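Local atomic coordinates of kynurenine formamidase (Bacillus anthracis, PDB entry 4CZ1), a protein that catalyses the zinc-dependent hydrolysis of N-formyl-L-kynurenine to L-kynurenine and formate in the breakdown of tryptophan. Residues Gln11-Asp16 / Ile49-His54; Leu45-His50 / Gly199-Ala204; Gly139-Gly144 / Ser168-Glu173. One frame throughout, in Å; residues are numbered along the deposited sequence. Where two conformers were deposited one is given.

How the interactions relate
Following the chain from its N terminus, residues 11-16 wait for 49-54, and interaction 1 closes a loop that holds the hairpin of strands 27-32 and 42-48. Interaction 2 opens at 45-50, before that loop is finished, and closes only at 199-204, so the two cross and share I49 and H50. Interaction 3, between 139-144 and 168-173, is nested inside the long loop of interaction 2. The three meet around strand 54-56: T53 O probably accepts a hydrogen bond from V202 N, and H54 O one from E173 N. Together they tie the hairpin and the N-terminal loop to the central sheet; H50 from the loop and H54 and E173 from sheet strands converge on one zinc ion.

Interaction 1 of 3, residues Gln11-Asp16 / Ile49-His54. With ZN (zinc ion), chain F; VNJ (2-aminoacetophenone), chain G.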
loop_
_atom_site.group_PDB
_atom_site.type_symbol
_atom_site.label_atom_id
_atom_site.label_comp_id
_atom_site.label_asym_id
_atom_site.label_seq_id
_atom_site.Cartn_x
_atom_site.Cartn_y
_atom_site.Cartn_z
ATOM N N GLN A 11 9.503 -6.241 2.818
ATOM C CA GLN A 11 10.597 -6.596 1.942
ATOM C C GLN A 11 10.746 -5.597 0.781
ATOM O O GLN A 11 9.745 -5.278 0.131
ATOM C CB GLN A 11 10.365 -7.984 1.360
ATOM C CG GLN A 11 10.442 -9.090 2.410
ATOM C CD GLN A 11 10.244 -10.469 1.883
ATOM O OE1 GLN A 11 9.902 -10.682 0.732
ATOM N NE2 GLN A 11 10.584 -11.444 2.699
ATOM N N PRO A 12 12.008 -5.189 0.461
ATOM C CA PRO A 12 12.273 -4.334 -0.711
ATOM C C PRO A 12 11.840 -5.013 -1.995
ATOM O O PRO A 12 12.153 -6.190 -2.184
ATOM C CB PRO A 12 13.824 -4.155 -0.692
ATOM C CG PRO A 12 14.255 -4.492 0.694
ATOM C CD PRO A 12 13.226 -5.409 1.307
ATOM N N LEU A 13 11.093 -4.297 -2.857
ATOM C CA LEU A 13 10.627 -4.847 -4.117
ATOM C C LEU A 13 11.463 -4.301 -5.272
ATOM O O LEU A 13 11.459 -3.107 -5.544
ATOM C CB LEU A 13 9.207 -4.447 -4.385
ATOM C CG LEU A 13 8.116 -4.936 -3.462
ATOM C CD1 LEU A 13 6.802 -4.314 -3.907
ATOM C CD2 LEU A 13 8.036 -6.448 -3.601
ATOM N N ASN A 14 12.206 -5.171 -5.875
ATOM C CA ASN A 14 13.057 -4.877 -7.032
ATOM C C ASN A 14 13.209 -6.200 -7.848
ATOM O O ASN A 14 12.690 -7.231 -7.430
ATOM C CB ASN A 14 14.456 -4.388 -6.592
ATOM C CG ASN A 14 15.082 -5.281 -5.550
ATOM O OD1 ASN A 14 15.354 -6.468 -5.774
ATOM N ND2 ASN A 14 15.298 -4.720 -4.385
ATOM N N ASN A 15 13.953 -6.149 -8.957
ATOM C CA ASN A 15 14.074 -7.255 -9.864
ATOM C C ASN A 15 14.846 -8.455 -9.331
ATOM O O ASN A 15 14.743 -9.500 -9.911
ATOM C CB ASN A 15 14.659 -6.807 -11.223
ATOM C CG ASN A 15 13.777 -5.788 -11.970
ATOM O OD1 ASN A 15 12.750 -5.328 -11.506
ATOM N ND2 ASN A 15 14.182 -5.481 -13.159
ATOM N N ASP A 16 15.567 -8.320 -8.216
ATOM C CA ASP A 16 16.193 -9.489 -7.571
ATOM C C ASP A 16 15.343 -10.192 -6.519
ATOM O O ASP A 16 15.752 -11.225 -5.992
ATOM C CB ASP A 16 17.488 -9.107 -6.915
ATOM C CG ASP A 16 18.478 -8.472 -7.874
ATOM O OD1 ASP A 16 18.539 -8.820 -9.094
ATOM O OD2 ASP A 16 19.159 -7.531 -7.392
ATOM N N ILE A 49 0.970 -10.971 -7.433
ATOM C CA ILE A 49 0.335 -10.566 -6.192
ATOM C C ILE A 49 1.091 -11.090 -4.998
ATOM O O ILE A 49 1.262 -10.333 -4.034
ATOM C CB ILE A 49 -1.098 -11.116 -6.112
ATOM C CG1 ILE A 49 -1.993 -10.451 -7.167
ATOM C CG2 ILE A 49 -1.667 -10.930 -4.711
ATOM C CD1 ILE A 49 -2.155 -8.974 -6.975
ATOM N N HIS A 50 1.576 -12.350 -5.066
ATOM C CA HIS A 50 2.135 -12.928 -3.879
ATOM C C HIS A 50 3.650 -12.744 -3.821
ATOM O O HIS A 50 4.409 -13.687 -3.527
ATOM C CB HIS A 50 1.680 -14.406 -3.731
ATOM C CG HIS A 50 0.179 -14.572 -3.734
ATOM N ND1 HIS A 50 -0.578 -14.633 -2.575
ATOM C CD2 HIS A 50 -0.720 -14.577 -4.745
ATOM C CE1 HIS A 50 -1.861 -14.734 -2.868
ATOM N NE2 HIS A 50 -1.974 -14.683 -4.173
ATOM N N THR A 51 4.110 -11.514 -4.006
ATOM C CA THR A 51 5.527 -11.233 -3.996
ATOM C C THR A 51 5.818 -10.286 -2.852
ATOM O O THR A 51 5.112 -9.323 -2.706
ATOM C CB THR A 51 5.929 -10.502 -5.295
ATOM O OG1 THR A 51 5.535 -11.313 -6.378
ATOM C CG2 THR A 51 7.487 -10.266 -5.406
ATOM N N GLY A 52 6.943 -10.488 -2.179
ATOM C CA GLY A 52 7.284 -9.629 -1.062
ATOM C C GLY A 52 6.235 -9.641 0.008
ATOM O O GLY A 52 5.482 -10.601 0.102
ATOM N N THR A 53 6.185 -8.569 0.802
ATOM C CA THR A 53 5.183 -8.439 1.857
ATOM C C THR A 53 3.750 -8.214 1.274
ATOM O O THR A 53 3.517 -7.261 0.512
ATOM C CB THR A 53 5.608 -7.312 2.817
ATOM O OG1 THR A 53 6.971 -7.527 3.222
ATOM C CG2 THR A 53 4.748 -7.303 4.036
ATOM N N HIS A 54 2.801 -9.062 1.640
ATOM C CA HIS A 54 1.520 -9.021 1.000
ATOM C C HIS A 54 0.498 -9.729 1.789
ATOM O O HIS A 54 0.796 -10.424 2.718
ATOM C CB HIS A 54 1.533 -9.677 -0.398
ATOM C CG HIS A 54 1.743 -11.155 -0.367
ATOM N ND1 HIS A 54 2.983 -11.706 -0.075
ATOM C CD2 HIS A 54 0.887 -12.184 -0.484
ATOM C CE1 HIS A 54 2.868 -13.004 0.054
ATOM N NE2 HIS A 54 1.636 -13.324 -0.313
HETATM ZN ZN ZN F . 0.027 -15.080 -0.445
HETATM C CAH VNJ G . 2.119 -18.373 -6.003
HETATM C CAG VNJ G . 1.155 -18.687 -4.852
HETATM O OAI VNJ G . 0.485 -17.775 -4.367
HETATM C CAA VNJ G . 1.124 -20.023 -4.377
HETATM C CAB VNJ G . 1.287 -21.096 -5.281
HETATM C CAC VNJ G . 1.277 -22.424 -4.839
HETATM C CAD VNJ G . 1.106 -22.691 -3.467
HETATM C CAE VNJ G . 0.943 -21.645 -2.554
HETATM C CAF VNJ G . 0.956 -20.314 -3.005
HETATM N NAJ VNJ G . 0.804 -19.287 -2.127
HETATM O O HOH W 1 6.990 -5.910 -0.207
HETATM O O HOH W 2 -0.233 -17.542 -0.643
HETATM O O HOH W 3 2.080 -16.155 -0.614
#
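Q11 rests the oxygen of its side-chain amide on bare backbone: OE1 lies 3.3 Å from CA of G52, the glycine of the HXGTHXDXPXH metal-binding motif of the cyclase family. G52 has a positive phi of 58°, a conformation glycine adopts easily, and its lack of a side chain also lets the methyl CD2 of L13 approach to 4.1 Å from its CA. T53 is tied to the backbone of Q11 once directly and once through a water. Q11 N donates to T53 OG1 over 2.9 Å, nearly straight at 163°, and the water receives T53 N at 3.0 Å while giving its own hydrogen to Q11 O at 2.8 Å. Threonine suits the place because its hydroxyl can accept from Q11 and still bond to the backbone oxygen of N174. Beyond L13 lies L194 of the second subunit, so the loop 11-16 sits between the metal motif and the dimer interface. The turn also orients a first-shell ligand. H54 ND1 donates 2.7 Å to G52 O, which lies close to the imidazole plane; N174 ND2 bonds to the same oxygen. With CG set between its backbone N and carbonyl carbon (chi1 68°), the H54 ring reaches back beside the turn. Its rotation is limited jointly by the ND1 bond and by the bond of NE2 to the zinc ion at 2.4 Å.

Interaction 2 of 3, residues Leu45-His50 / Gly199-Ala204. With ZN (zinc ion), chain F; VNJ (2-aminoacetophenone), chain G.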
loop_
_atom_site.group_PDB
_atom_site.type_symbol
_atom_site.label_atom_id
_atom_site.label_comp_id
_atom_site.label_asym_id
_atom_site.label_seq_id
_atom_site.Cartn_x
_atom_site.Cartn_y
_atom_site.Cartn_z
ATOM N N LEU A 45 5.210 -1.731 -14.130
ATOM C CA LEU A 45 5.287 -2.643 -13.037
ATOM C C LEU A 45 4.564 -3.905 -13.384
ATOM O O LEU A 45 3.384 -3.899 -13.770
ATOM C CB LEU A 45 4.661 -2.007 -11.797
ATOM C CG LEU A 45 4.603 -2.869 -10.528
ATOM C CD1 LEU A 45 6.014 -3.238 -10.115
ATOM C CD2 LEU A 45 3.895 -2.015 -9.454
ATOM N N THR A 46 5.312 -4.984 -13.266
ATOM C CA THR A 46 4.797 -6.288 -13.541
ATOM C C THR A 46 5.175 -7.129 -12.339
ATOM O O THR A 46 6.335 -7.173 -11.926
ATOM C CB THR A 46 5.348 -6.887 -14.884
ATOM O OG1 THR A 46 5.027 -6.002 -15.958
ATOM C CG2 THR A 46 4.692 -8.268 -15.236
ATOM N N MET A 47 4.162 -7.832 -11.799
ATOM C CA MET A 47 4.418 -8.749 -10.661
ATOM C C MET A 47 3.269 -9.713 -10.414
ATOM O O MET A 47 2.083 -9.456 -10.770
ATOM C CB MET A 47 4.690 -7.947 -9.387
ATOM C CG MET A 47 3.510 -7.081 -8.879
ATOM S SD MET A 47 3.920 -5.928 -7.508
ATOM C CE MET A 47 4.385 -7.077 -6.216
ATOM N N SER A 48 3.635 -10.809 -9.780
ATOM C CA SER A 48 2.689 -11.589 -8.996
ATOM C C SER A 48 2.254 -10.856 -7.694
ATOM O O SER A 48 3.021 -10.294 -6.951
ATOM C CB SER A 48 3.316 -12.930 -8.547
ATOM O OG SER A 48 2.429 -13.610 -7.675
ATOM N N ILE A 49 0.970 -10.971 -7.433
ATOM C CA ILE A 49 0.335 -10.566 -6.192
ATOM C C ILE A 49 1.091 -11.090 -4.998
ATOM O O ILE A 49 1.262 -10.333 -4.034
ATOM C CB ILE A 49 -1.098 -11.116 -6.112
ATOM C CG1 ILE A 49 -1.993 -10.451 -7.167
ATOM C CG2 ILE A 49 -1.667 -10.930 -4.711
ATOM C CD1 ILE A 49 -2.155 -8.974 -6.975
ATOM N N HIS A 50 1.576 -12.350 -5.066
ATOM C CA HIS A 50 2.135 -12.928 -3.879
ATOM C C HIS A 50 3.650 -12.744 -3.821
ATOM O O HIS A 50 4.409 -13.687 -3.527
ATOM C CB HIS A 50 1.680 -14.406 -3.731
ATOM C CG HIS A 50 0.179 -14.572 -3.734
ATOM N ND1 HIS A 50 -0.578 -14.633 -2.575
ATOM C CD2 HIS A 50 -0.720 -14.577 -4.745
ATOM C CE1 HIS A 50 -1.861 -14.734 -2.868
ATOM N NE2 HIS A 50 -1.974 -14.683 -4.173
ATOM N N GLY A 199 -5.255 -11.134 -3.620
ATOM C CA GLY A 199 -4.364 -10.669 -2.619
ATOM C C GLY A 199 -3.850 -9.298 -3.004
ATOM O O GLY A 199 -4.256 -8.773 -4.009
ATOM N N SER A 200 -2.976 -8.696 -2.199
ATOM C CA SER A 200 -2.334 -7.453 -2.585
ATOM C C SER A 200 -1.015 -7.265 -1.895
ATOM O O SER A 200 -0.896 -7.559 -0.708
ATOM C CB SER A 200 -3.246 -6.296 -2.191
ATOM O OG SER A 200 -2.516 -5.068 -2.305
ATOM N N PRO A 201 -0.013 -6.740 -2.578
ATOM C CA PRO A 201 1.140 -6.336 -1.808
ATOM C C PRO A 201 0.756 -5.130 -0.951
ATOM O O PRO A 201 -0.264 -4.513 -1.207
ATOM C CB PRO A 201 2.159 -5.947 -2.856
ATOM C CG PRO A 201 1.378 -5.609 -4.048
ATOM C CD PRO A 201 0.208 -6.546 -4.031
ATOM N N VAL A 202 1.485 -4.952 0.135
ATOM C CA VAL A 202 1.252 -3.915 1.107
ATOM C C VAL A 202 2.579 -3.328 1.528
ATOM O O VAL A 202 3.615 -3.922 1.322
ATOM C CB VAL A 202 0.443 -4.416 2.347
ATOM C CG1 VAL A 202 -0.831 -5.157 1.910
ATOM C CG2 VAL A 202 1.250 -5.354 3.187
ATOM N N ARG A 203 2.536 -2.136 2.084
ATOM C CA ARG A 203 3.623 -1.642 2.890
ATOM C C ARG A 203 3.212 -1.824 4.326
ATOM O O ARG A 203 2.372 -1.122 4.867
ATOM C CB ARG A 203 3.851 -0.150 2.616
ATOM C CG ARG A 203 5.110 0.422 3.238
ATOM C CD ARG A 203 6.277 -0.101 2.522
ATOM N NE ARG A 203 7.568 0.433 2.943
ATOM C CZ ARG A 203 8.120 1.530 2.486
ATOM N NH1 ARG A 203 7.445 2.312 1.658
ATOM N NH2 ARG A 203 9.343 1.847 2.877
ATOM N N ALA A 204 3.840 -2.806 4.964
ATOM C CA ALA A 204 3.662 -3.067 6.356
ATOM C C ALA A 204 4.623 -2.199 7.162
ATOM O O ALA A 204 5.822 -2.221 6.938
ATOM C CB ALA A 204 3.917 -4.527 6.647
HETATM ZN ZN ZN F . 0.027 -15.080 -0.445
HETATM C CAH VNJ G . 2.119 -18.373 -6.003
HETATM C CAG VNJ G . 1.155 -18.687 -4.852
HETATM O OAI VNJ G . 0.485 -17.775 -4.367
HETATM C CAA VNJ G . 1.124 -20.023 -4.377
HETATM C CAB VNJ G . 1.287 -21.096 -5.281
HETATM C CAC VNJ G . 1.277 -22.424 -4.839
HETATM C CAD VNJ G . 1.106 -22.691 -3.467
HETATM C CAE VNJ G . 0.943 -21.645 -2.554
HETATM C CAF VNJ G . 0.956 -20.314 -3.005
HETATM N NAJ VNJ G . 0.804 -19.287 -2.127
HETATM O O HOH W 2 -0.233 -17.542 -0.643
HETATM O O HOH W 3 2.080 -16.155 -0.614
#
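I49 presses its methyl CG2 into the backbone of G199, where the loop carrying the cyclase-family HXGTHXDXPXH zinc motif crosses edge strand 199-201 of the central sheet. CG2 stands 3.2 Å from G199 C and 3.4 Å from G199 CA, the latter closer than carbon atoms usually pack; glycine, with no side chain, makes so near an approach possible. This branch runs anti to the I49 backbone N, while the other ends near the ring of P201. P201 also meets M47, whose thioether bends at chi3 (-63°) to bring CE within 4.0 Å of CG. M47 belongs to the strand that pairs antiparallel with one of the second subunit, so this packing joins the central sheet to the dimer interface. The same I49 methyl backs one face of the H50 imidazole, 3.7 Å from its plane; toward the rim of the opposite face sits the ketone oxygen OAI of 2-aminoacetophenone. H50 binds the zinc ion through ND1 at 2.3 Å, and D198 OD2 hydrogen-bonds to NE2, consistent with a second-shell hold on the ring. Further out, S48 OG bonds to D23 OD2, of the ligand pocket, and closes an ST turn by accepting H50 N at 3.0 Å and 152°.

Interaction 3 of 3, residues Gly139-Gly144 / Ser168-Glu173; sequences GIRLIG and SIHILE. With ZN (zinc ion), chain E; ZN (zinc ion), chain F.
A beta-alpha-beta unit is closed here: strand 142-145 leads into a long connection that contains helix 159-166, and strand 170-173 returns parallel beside it, the two short axes only 18° apart. H170 N donates to R141 O at 2.8 Å, essentially straight (179°), although it stands above the carbonyl plane. In this parallel ladder I143 then bonds through its N to H170 O and through its O to L172 N, two residues on, each at 3.0 Å.

Before the strands begin, R141, bent at both chi2 (-56°) and chi3, grips a single atom, S168 O, side-on with two nitrogens. NE and NH2 are each 3.2 Å from that oxygen, which lies near the guanidinium plane but somewhat out of it. S168 follows helix 159-166 in a Schellman motif, so the positive charge would be favourably placed against the negative end of the helix dipole. On the face covered by helices 159-166 and 131-137, branched aliphatic residues fill the space between strand and helix: I143 CG2 meets I169 CG2 at 3.8 Å, with L164 of the first helix and L135 of the second over them. The other face carries H170, whose ND1 bonds to Y76 OH.

At the C-terminal end of the returning strand, E173 extends its carboxylate between the two zinc ions. OE2 binds one at 2.2 Å, a zinc that H161 also holds, and OE1 lies 2.7 Å from it as well; OE1 binds the other at 2.5 Å together with H50, H54 and D56, the last also a ligand of the first zinc. A carboxylate suits this place because its two oxygens can bridge two cations. Parallel strands joined by a helical crossover, with a bridging glutamate at the strand end, thus build one side of the binuclear zinc site.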
loop_
_atom_site.group_PDB
_atom_site.type_symbol
_atom_site.label_atom_id
_atom_site.label_comp_id
_atom_site.label_asym_id
_atom_site.label_seq_id
_atom_site.Cartn_x
_atom_site.Cartn_y
_atom_site.Cartn_z
ATOM N N GLY A 139 -10.122 -13.539 20.043
ATOM C CA GLY A 139 -10.479 -12.284 19.350
ATOM C C GLY A 139 -9.526 -11.806 18.248
ATOM O O GLY A 139 -9.648 -10.658 17.749
ATOM N N ILE A 140 -8.589 -12.681 17.867
ATOM C CA ILE A 140 -7.576 -12.347 16.887
ATOM C C ILE A 140 -8.158 -12.400 15.435
ATOM O O ILE A 140 -8.707 -13.395 15.019
ATOM C CB ILE A 140 -6.293 -13.196 17.088
ATOM C CG1 ILE A 140 -5.620 -12.744 18.338
ATOM C CG2 ILE A 140 -5.348 -13.013 15.912
ATOM C CD1 ILE A 140 -4.557 -13.660 18.905
ATOM N N ARG A 141 -8.031 -11.302 14.717
ATOM C CA ARG A 141 -8.550 -11.128 13.372
ATOM C C ARG A 141 -7.452 -11.184 12.285
ATOM O O ARG A 141 -7.760 -11.270 11.112
ATOM C CB ARG A 141 -9.186 -9.747 13.276
ATOM C CG ARG A 141 -10.225 -9.449 14.332
ATOM C CD ARG A 141 -11.383 -10.484 14.373
ATOM N NE ARG A 141 -11.839 -10.889 13.032
ATOM C CZ ARG A 141 -12.419 -10.068 12.144
ATOM N NH1 ARG A 141 -12.651 -8.768 12.427
ATOM N NH2 ARG A 141 -12.761 -10.550 10.946
ATOM N N LEU A 142 -6.181 -11.096 12.667
ATOM C CA LEU A 142 -5.117 -11.093 11.690
ATOM C C LEU A 142 -3.913 -11.770 12.248
ATOM O O LEU A 142 -3.519 -11.509 13.394
ATOM C CB LEU A 142 -4.765 -9.655 11.298
ATOM C CG LEU A 142 -3.630 -9.386 10.286
ATOM C CD1 LEU A 142 -3.959 -8.080 9.564
ATOM C CD2 LEU A 142 -2.259 -9.273 10.919
ATOM N N ILE A 143 -3.301 -12.602 11.416
ATOM C CA ILE A 143 -2.075 -13.241 11.744
ATOM C C ILE A 143 -1.048 -12.941 10.650
ATOM O O ILE A 143 -1.379 -12.946 9.487
ATOM C CB ILE A 143 -2.260 -14.752 11.926
ATOM C CG1 ILE A 143 -0.981 -15.412 12.396
ATOM C CG2 ILE A 143 -2.646 -15.453 10.649
ATOM C CD1 ILE A 143 -0.851 -15.326 13.899
ATOM N N GLY A 144 0.196 -12.721 11.068
ATOM C CA GLY A 144 1.282 -12.408 10.182
ATOM C C GLY A 144 2.476 -13.240 10.471
ATOM O O GLY A 144 2.715 -13.565 11.609
ATOM N N SER A 168 -12.344 -16.373 10.511
ATOM C CA SER A 168 -12.327 -14.936 10.331
ATOM C C SER A 168 -10.989 -14.344 10.674
ATOM O O SER A 168 -10.899 -13.198 11.019
ATOM C CB SER A 168 -13.428 -14.254 11.136
ATOM O OG SER A 168 -14.680 -14.734 10.802
ATOM N N ILE A 169 -9.950 -15.140 10.575
ATOM C CA ILE A 169 -8.572 -14.616 10.703
ATOM C C ILE A 169 -7.915 -14.373 9.309
ATOM O O ILE A 169 -7.863 -15.284 8.465
ATOM C CB ILE A 169 -7.694 -15.574 11.480
ATOM C CG1 ILE A 169 -8.343 -15.880 12.849
ATOM C CG2 ILE A 169 -6.324 -14.953 11.656
ATOM C CD1 ILE A 169 -7.936 -17.207 13.383
ATOM N N HIS A 170 -7.495 -13.116 9.086
ATOM C CA HIS A 170 -6.920 -12.653 7.829
ATOM C C HIS A 170 -5.453 -12.945 7.854
ATOM O O HIS A 170 -4.910 -13.247 8.915
ATOM C CB HIS A 170 -7.207 -11.166 7.673
ATOM C CG HIS A 170 -8.665 -10.856 7.521
ATOM N ND1 HIS A 170 -9.178 -10.198 6.434
ATOM C CD2 HIS A 170 -9.740 -11.214 8.271
ATOM C CE1 HIS A 170 -10.483 -10.059 6.577
ATOM N NE2 HIS A 170 -10.848 -10.685 7.677
ATOM N N ILE A 171 -4.801 -12.879 6.669
ATOM C CA ILE A 171 -3.460 -13.391 6.528
ATOM C C ILE A 171 -2.479 -12.411 5.928
ATOM O O ILE A 171 -2.839 -11.743 4.943
ATOM C CB ILE A 171 -3.438 -14.612 5.636
ATOM C CG1 ILE A 171 -4.265 -15.747 6.281
ATOM C CG2 ILE A 171 -2.013 -15.099 5.463
ATOM C CD1 ILE A 171 -4.538 -16.902 5.296
ATOM N N LEU A 172 -1.278 -12.338 6.522
ATOM C CA LEU A 172 -0.206 -11.428 6.080
ATOM C C LEU A 172 1.059 -12.207 6.065
ATOM O O LEU A 172 1.393 -12.850 7.065
ATOM C CB LEU A 172 -0.088 -10.214 7.033
ATOM C CG LEU A 172 1.096 -9.279 7.003
ATOM C CD1 LEU A 172 1.209 -8.501 5.696
ATOM C CD2 LEU A 172 0.934 -8.227 8.119
ATOM N N GLU A 173 1.766 -12.174 4.942
ATOM C CA GLU A 173 2.950 -12.983 4.719
ATOM C C GLU A 173 4.143 -12.098 4.295
ATOM O O GLU A 173 3.973 -11.075 3.720
ATOM C CB GLU A 173 2.681 -14.034 3.657
ATOM C CG GLU A 173 1.591 -15.017 4.074
ATOM C CD GLU A 173 1.029 -15.864 2.992
ATOM O OE1 GLU A 173 1.037 -15.437 1.806
ATOM O OE2 GLU A 173 0.514 -17.006 3.330
HETATM ZN ZN ZN E . -0.769 -17.383 1.536
HETATM ZN ZN ZN F . 0.027 -15.080 -0.445
HETATM O O HOH W 4 0.642 -19.026 1.561
HETATM O O HOH W 2 -0.233 -17.542 -0.643
HETATM O O HOH W 3 2.080 -16.155 -0.614
#